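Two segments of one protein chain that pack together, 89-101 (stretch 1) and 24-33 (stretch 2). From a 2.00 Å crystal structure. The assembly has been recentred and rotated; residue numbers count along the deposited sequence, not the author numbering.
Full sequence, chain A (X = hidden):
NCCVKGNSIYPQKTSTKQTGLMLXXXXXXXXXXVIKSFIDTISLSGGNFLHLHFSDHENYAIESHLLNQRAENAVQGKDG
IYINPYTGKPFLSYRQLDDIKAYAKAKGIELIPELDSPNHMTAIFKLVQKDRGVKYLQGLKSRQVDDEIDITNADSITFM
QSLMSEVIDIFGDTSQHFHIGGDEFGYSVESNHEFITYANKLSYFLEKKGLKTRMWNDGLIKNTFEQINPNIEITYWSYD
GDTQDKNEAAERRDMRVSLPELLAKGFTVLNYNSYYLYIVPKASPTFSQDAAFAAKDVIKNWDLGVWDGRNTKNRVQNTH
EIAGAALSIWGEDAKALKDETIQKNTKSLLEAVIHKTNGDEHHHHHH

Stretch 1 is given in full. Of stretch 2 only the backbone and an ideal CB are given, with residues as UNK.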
# COMPACT_ATOMS: atom_id res chain seq x y z
N LYS A 89 -16.12 1.90 -12.66
CA LYS A 89 -15.18 1.05 -11.87
C LYS A 89 -15.86 0.51 -10.63
O LYS A 89 -16.80 1.14 -10.18
CB LYS A 89 -14.02 1.90 -11.38
CG LYS A 89 -13.18 2.51 -12.41
CD LYS A 89 -12.67 1.47 -13.36
CE LYS A 89 -11.46 2.03 -14.10
NZ LYS A 89 -11.45 1.46 -15.47
N PRO A 90 -15.41 -0.66 -10.11
CA PRO A 90 -16.00 -1.27 -8.94
C PRO A 90 -15.60 -0.70 -7.60
O PRO A 90 -14.53 -0.11 -7.47
CB PRO A 90 -15.54 -2.72 -9.03
CG PRO A 90 -14.20 -2.62 -9.74
CD PRO A 90 -14.38 -1.53 -10.73
N PHE A 91 -16.48 -0.83 -6.61
CA PHE A 91 -16.08 -0.50 -5.24
C PHE A 91 -16.78 -1.39 -4.25
O PHE A 91 -17.87 -1.94 -4.51
CB PHE A 91 -16.29 0.98 -4.96
CG PHE A 91 -17.73 1.40 -5.00
CD1 PHE A 91 -18.48 1.42 -3.82
CD2 PHE A 91 -18.34 1.79 -6.19
CE1 PHE A 91 -19.82 1.84 -3.83
CE2 PHE A 91 -19.67 2.20 -6.19
CZ PHE A 91 -20.41 2.22 -5.01
N LEU A 92 -16.15 -1.57 -3.10
CA LEU A 92 -16.74 -2.36 -2.01
C LEU A 92 -17.72 -1.49 -1.28
O LEU A 92 -17.37 -0.37 -0.86
CB LEU A 92 -15.66 -2.87 -1.05
CG LEU A 92 -14.73 -3.93 -1.61
CD1 LEU A 92 -13.49 -4.13 -0.72
CD2 LEU A 92 -15.46 -5.27 -1.87
N SER A 93 -18.93 -1.99 -1.07
CA SER A 93 -19.89 -1.29 -0.27
C SER A 93 -19.49 -1.35 1.20
O SER A 93 -18.73 -2.21 1.62
CB SER A 93 -21.30 -1.90 -0.42
OG SER A 93 -21.37 -3.12 0.30
N TYR A 94 -20.05 -0.44 1.99
CA TYR A 94 -19.85 -0.48 3.44
C TYR A 94 -20.31 -1.81 4.09
O TYR A 94 -19.68 -2.31 5.00
CB TYR A 94 -20.64 0.63 4.12
CG TYR A 94 -20.23 2.04 3.80
CD1 TYR A 94 -18.88 2.45 3.79
CD2 TYR A 94 -21.20 3.00 3.56
CE1 TYR A 94 -18.54 3.76 3.51
CE2 TYR A 94 -20.84 4.35 3.30
CZ TYR A 94 -19.52 4.70 3.27
OH TYR A 94 -19.22 6.05 3.00
N ARG A 95 -21.43 -2.35 3.63
CA ARG A 95 -21.89 -3.68 4.10
C ARG A 95 -20.91 -4.79 3.78
O ARG A 95 -20.57 -5.62 4.63
CB ARG A 95 -23.28 -3.98 3.54
CG ARG A 95 -23.79 -5.43 3.76
CD ARG A 95 -25.33 -5.53 3.60
NE ARG A 95 -25.91 -6.21 4.80
CZ ARG A 95 -26.37 -5.60 5.90
NH1 ARG A 95 -26.39 -4.27 6.01
NH2 ARG A 95 -26.84 -6.35 6.91
N GLN A 96 -20.41 -4.78 2.55
CA GLN A 96 -19.35 -5.68 2.15
C GLN A 96 -18.09 -5.53 2.99
O GLN A 96 -17.52 -6.52 3.44
CB GLN A 96 -19.01 -5.50 0.67
CG GLN A 96 -20.10 -6.06 -0.20
CD GLN A 96 -19.98 -5.68 -1.67
OE1 GLN A 96 -19.29 -4.73 -2.03
NE2 GLN A 96 -20.67 -6.43 -2.53
N LEU A 97 -17.68 -4.29 3.24
CA LEU A 97 -16.50 -4.05 4.07
C LEU A 97 -16.72 -4.51 5.52
O LEU A 97 -15.80 -4.99 6.16
CB LEU A 97 -16.15 -2.59 4.04
CG LEU A 97 -15.60 -2.06 2.72
CD1 LEU A 97 -15.85 -0.57 2.56
CD2 LEU A 97 -14.13 -2.42 2.59
N ASP A 98 -17.94 -4.33 6.03
CA ASP A 98 -18.27 -4.78 7.39
C ASP A 98 -18.22 -6.32 7.51
O ASP A 98 -17.76 -6.85 8.49
CB ASP A 98 -19.64 -4.30 7.82
CG ASP A 98 -19.67 -2.82 8.17
OD1 ASP A 98 -18.60 -2.19 8.38
OD2 ASP A 98 -20.81 -2.29 8.24
N ASP A 99 -18.65 -7.01 6.46
CA ASP A 99 -18.52 -8.45 6.33
C ASP A 99 -17.00 -8.89 6.32
O ASP A 99 -16.59 -9.80 7.06
CB ASP A 99 -19.24 -8.91 5.05
CG ASP A 99 -19.17 -10.44 4.83
OD1 ASP A 99 -19.21 -11.19 5.81
OD2 ASP A 99 -19.07 -10.87 3.67
N ILE A 100 -16.17 -8.19 5.56
CA ILE A 100 -14.73 -8.50 5.50
C ILE A 100 -14.06 -8.23 6.86
O ILE A 100 -13.23 -9.01 7.28
CB ILE A 100 -14.05 -7.68 4.37
CG1 ILE A 100 -14.56 -8.18 3.01
CG2 ILE A 100 -12.51 -7.77 4.43
CD1 ILE A 100 -14.34 -7.21 1.86
N LYS A 101 -14.43 -7.11 7.50
CA LYS A 101 -13.89 -6.68 8.78
C LYS A 101 -14.15 -7.71 9.86
O LYS A 101 -13.22 -8.09 10.58
CB LYS A 101 -14.52 -5.34 9.21
CG LYS A 101 -14.04 -4.13 8.40
CD LYS A 101 -14.94 -2.90 8.54
CE LYS A 101 -15.34 -2.57 9.99
NZ LYS A 101 -16.45 -1.50 10.01
N UNK A 24 -3.38 -4.97 -3.83
CA UNK A 24 -3.73 -3.80 -4.63
C UNK A 24 -5.08 -4.08 -5.28
O UNK A 24 -5.17 -4.79 -6.27
CB UNK A 24 -2.66 -3.49 -5.68
N UNK A 25 -6.11 -3.51 -4.68
CA UNK A 25 -7.44 -3.64 -5.20
C UNK A 25 -7.82 -2.42 -6.03
O UNK A 25 -8.90 -2.38 -6.53
CB UNK A 25 -8.44 -3.85 -4.06
N UNK A 26 -6.90 -1.48 -6.21
CA UNK A 26 -7.16 -0.30 -7.03
C UNK A 26 -6.99 -0.60 -8.51
O UNK A 26 -7.75 -0.11 -9.34
CB UNK A 26 -6.23 0.85 -6.62
N UNK A 27 -5.96 -1.34 -8.85
CA UNK A 27 -5.67 -1.73 -10.24
C UNK A 27 -6.41 -2.99 -10.70
O UNK A 27 -6.52 -3.22 -11.90
CB UNK A 27 -4.16 -1.95 -10.40
N UNK A 28 -6.78 -3.85 -9.76
CA UNK A 28 -7.56 -5.06 -10.07
C UNK A 28 -8.51 -5.35 -8.88
O UNK A 28 -8.06 -5.35 -7.74
CB UNK A 28 -6.64 -6.25 -10.34
N UNK A 29 -9.80 -5.56 -9.14
CA UNK A 29 -10.76 -5.68 -8.04
C UNK A 29 -10.86 -7.11 -7.60
O UNK A 29 -10.74 -8.00 -8.43
CB UNK A 29 -12.14 -5.16 -8.45
N UNK A 30 -11.11 -7.34 -6.31
CA UNK A 30 -11.30 -8.67 -5.76
C UNK A 30 -12.60 -8.74 -4.96
O UNK A 30 -12.93 -7.87 -4.13
CB UNK A 30 -10.11 -9.06 -4.88
N UNK A 31 -13.35 -9.79 -5.22
CA UNK A 31 -14.62 -10.03 -4.57
C UNK A 31 -14.44 -10.22 -3.06
O UNK A 31 -13.39 -10.65 -2.62
CB UNK A 31 -15.30 -11.25 -5.19
N UNK A 32 -15.44 -9.86 -2.26
CA UNK A 32 -15.35 -10.23 -0.83
C UNK A 32 -14.95 -11.68 -0.55
O UNK A 32 -14.12 -11.95 0.32
CB UNK A 32 -16.70 -9.97 -0.16
N UNK A 33 -15.52 -12.61 -1.31
CA UNK A 33 -15.19 -14.03 -1.17
C UNK A 33 -13.69 -14.31 -1.33
O UNK A 33 -13.11 -15.02 -0.54
CB UNK A 33 -15.98 -14.84 -2.20

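Stretch 1 offers a mainly apolar surface: the ring of Pro 90, the branched end of Leu 92, the aliphatic part of Gln 96 and the CD1 tip of Ile 100, with the carboxylate of Asp 99 at one end.

Position 24 lies out of reach of this surface, so stretch 1 sets no preference there; a short acceptor such as Asp, Asn or Ser could meet the backbone N atoms that follow. It is Asp 24, which works locally: OD1 accepts from the backbone N of Ala 26 at 2.9 Å and from the backbone N of Arg 27 at 3.0 Å, tying down the turn.

At 25 the CA-to-CB bond points toward stretch 1, yet the ideal CB has nothing of it within 5.5 Å. A small residue would leave that space unbridged; a longer aliphatic such as Leu, Ile or Met could cross it. The residue is Ile 25, with chi1 p and chi2 t, and its extended CD1 comes to 4.1 Å from Leu 92 CD1.

Positions 26, 27 and 28 are free of stretch 1: CB points away at 26 and 28, and 27 is out of reach. Small, polar or charged residues would all do. They are Ala 26, Arg 27 and His 28; Arg 27 NH1 forms a salt bridge with Asp 24 OD2 at 3.0 Å.

Position 29 is the most demanding. Its CB points toward stretch 1, and the ideal CB already lies 3.5 Å from Pro 90 CG. The backbone is extended (phi/psi -89/148), and beyond the CB a groove runs from the proline ring past the CA of Phe 91 to the methyls of Leu 92. A long apolar side chain is called for; Leu or Met could follow the groove, while a flat aromatic could also use the proline as a lid. Phe 29 takes the aromatic solution, with chi1 t laying the ring along the groove. Pro 90 CB sits over one face, 3.6 Å from the ring centroid and 13° off the normal, a CH-pi contact. The far end of the ring reaches Leu 92, with CZ 3.6 Å from CD2, and CE1 passes 3.7 Å from the CA of Phe 91. It has the largest area covered by the other stretch of any residue here.

At 30 CB points away and phi/psi of -128/133 is extended, so aromatic, beta-branched or other side chains would serve; it is Tyr 30, whose backbone O is 4.3 Å from Leu 92 CD2. At 31 CB also points away, and the position precedes a helix, where Ser, Thr, Asp or Asn would suit as caps; Ser 31 caps a backbone N just past the stretch.

Position 32 turns back toward stretch 1. Its ideal CB is 4.2 Å from Ile 100 CD1 and 4.6 Å from Asp 99 OD2, leaving little room for bulk directed at them. Phi/psi of -47/-42 at the first helical residue allows proline, since N there needs no helical partner; Ala, Ser or Pro would suit. Pro 32 fits: its CG rests 4.0 Å from Leu 92 CD2 and 4.1 Å from Gln 96 CG, while CB lies 4.3 Å from Ile 100 CD1.

At 33 the CA-to-CB bond points away, and a polar helix former suits it: Glu 33 makes no contact with stretch 1.

Stretch 2, residues 24-33: DIARHFYSPE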
# COMPACT_ATOMS: atom_id res chain seq x y z
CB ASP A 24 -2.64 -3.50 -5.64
CG ASP A 24 -3.06 -2.54 -6.74
OD1 ASP A 24 -4.07 -1.81 -6.63
OD2 ASP A 24 -2.31 -2.50 -7.75
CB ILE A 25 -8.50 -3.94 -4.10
CG1 ILE A 25 -8.71 -2.79 -3.11
CG2 ILE A 25 -8.13 -5.27 -3.37
CD1 ILE A 25 -9.81 -3.05 -2.17
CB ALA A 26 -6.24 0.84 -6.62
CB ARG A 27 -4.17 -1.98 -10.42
CG ARG A 27 -3.32 -0.70 -10.56
CD ARG A 27 -3.39 0.25 -9.35
NE ARG A 27 -2.30 1.21 -9.53
CZ ARG A 27 -1.04 0.99 -9.19
NH1 ARG A 27 -0.72 -0.10 -8.53
NH2 ARG A 27 -0.10 1.89 -9.48
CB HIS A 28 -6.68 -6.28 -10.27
CG HIS A 28 -7.40 -7.43 -10.93
ND1 HIS A 28 -8.23 -8.29 -10.24
CD2 HIS A 28 -7.47 -7.79 -12.23
CE1 HIS A 28 -8.76 -9.16 -11.09
NE2 HIS A 28 -8.31 -8.88 -12.30
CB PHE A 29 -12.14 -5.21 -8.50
CG PHE A 29 -13.11 -4.95 -7.40
CD1 PHE A 29 -13.04 -3.79 -6.66
CD2 PHE A 29 -14.11 -5.88 -7.10
CE1 PHE A 29 -13.94 -3.52 -5.66
CE2 PHE A 29 -15.01 -5.62 -6.09
CZ PHE A 29 -14.94 -4.45 -5.37
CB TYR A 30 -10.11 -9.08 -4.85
CG TYR A 30 -8.74 -9.07 -5.55
CD1 TYR A 30 -8.08 -10.27 -5.87
CD2 TYR A 30 -8.14 -7.89 -5.89
CE1 TYR A 30 -6.83 -10.28 -6.47
CE2 TYR A 30 -6.88 -7.87 -6.54
CZ TYR A 30 -6.23 -9.06 -6.80
OH TYR A 30 -5.01 -9.06 -7.44
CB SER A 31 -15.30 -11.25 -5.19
OG SER A 31 -14.74 -12.45 -4.70
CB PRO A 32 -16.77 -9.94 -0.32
CG PRO A 32 -17.21 -8.79 -1.15
CD PRO A 32 -16.64 -9.04 -2.53
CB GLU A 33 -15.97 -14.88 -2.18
CG GLU A 33 -17.40 -15.23 -1.76
CD GLU A 33 -17.51 -16.30 -0.68
OE1 GLU A 33 -16.51 -17.03 -0.48
OE2 GLU A 33 -18.60 -16.37 -0.02
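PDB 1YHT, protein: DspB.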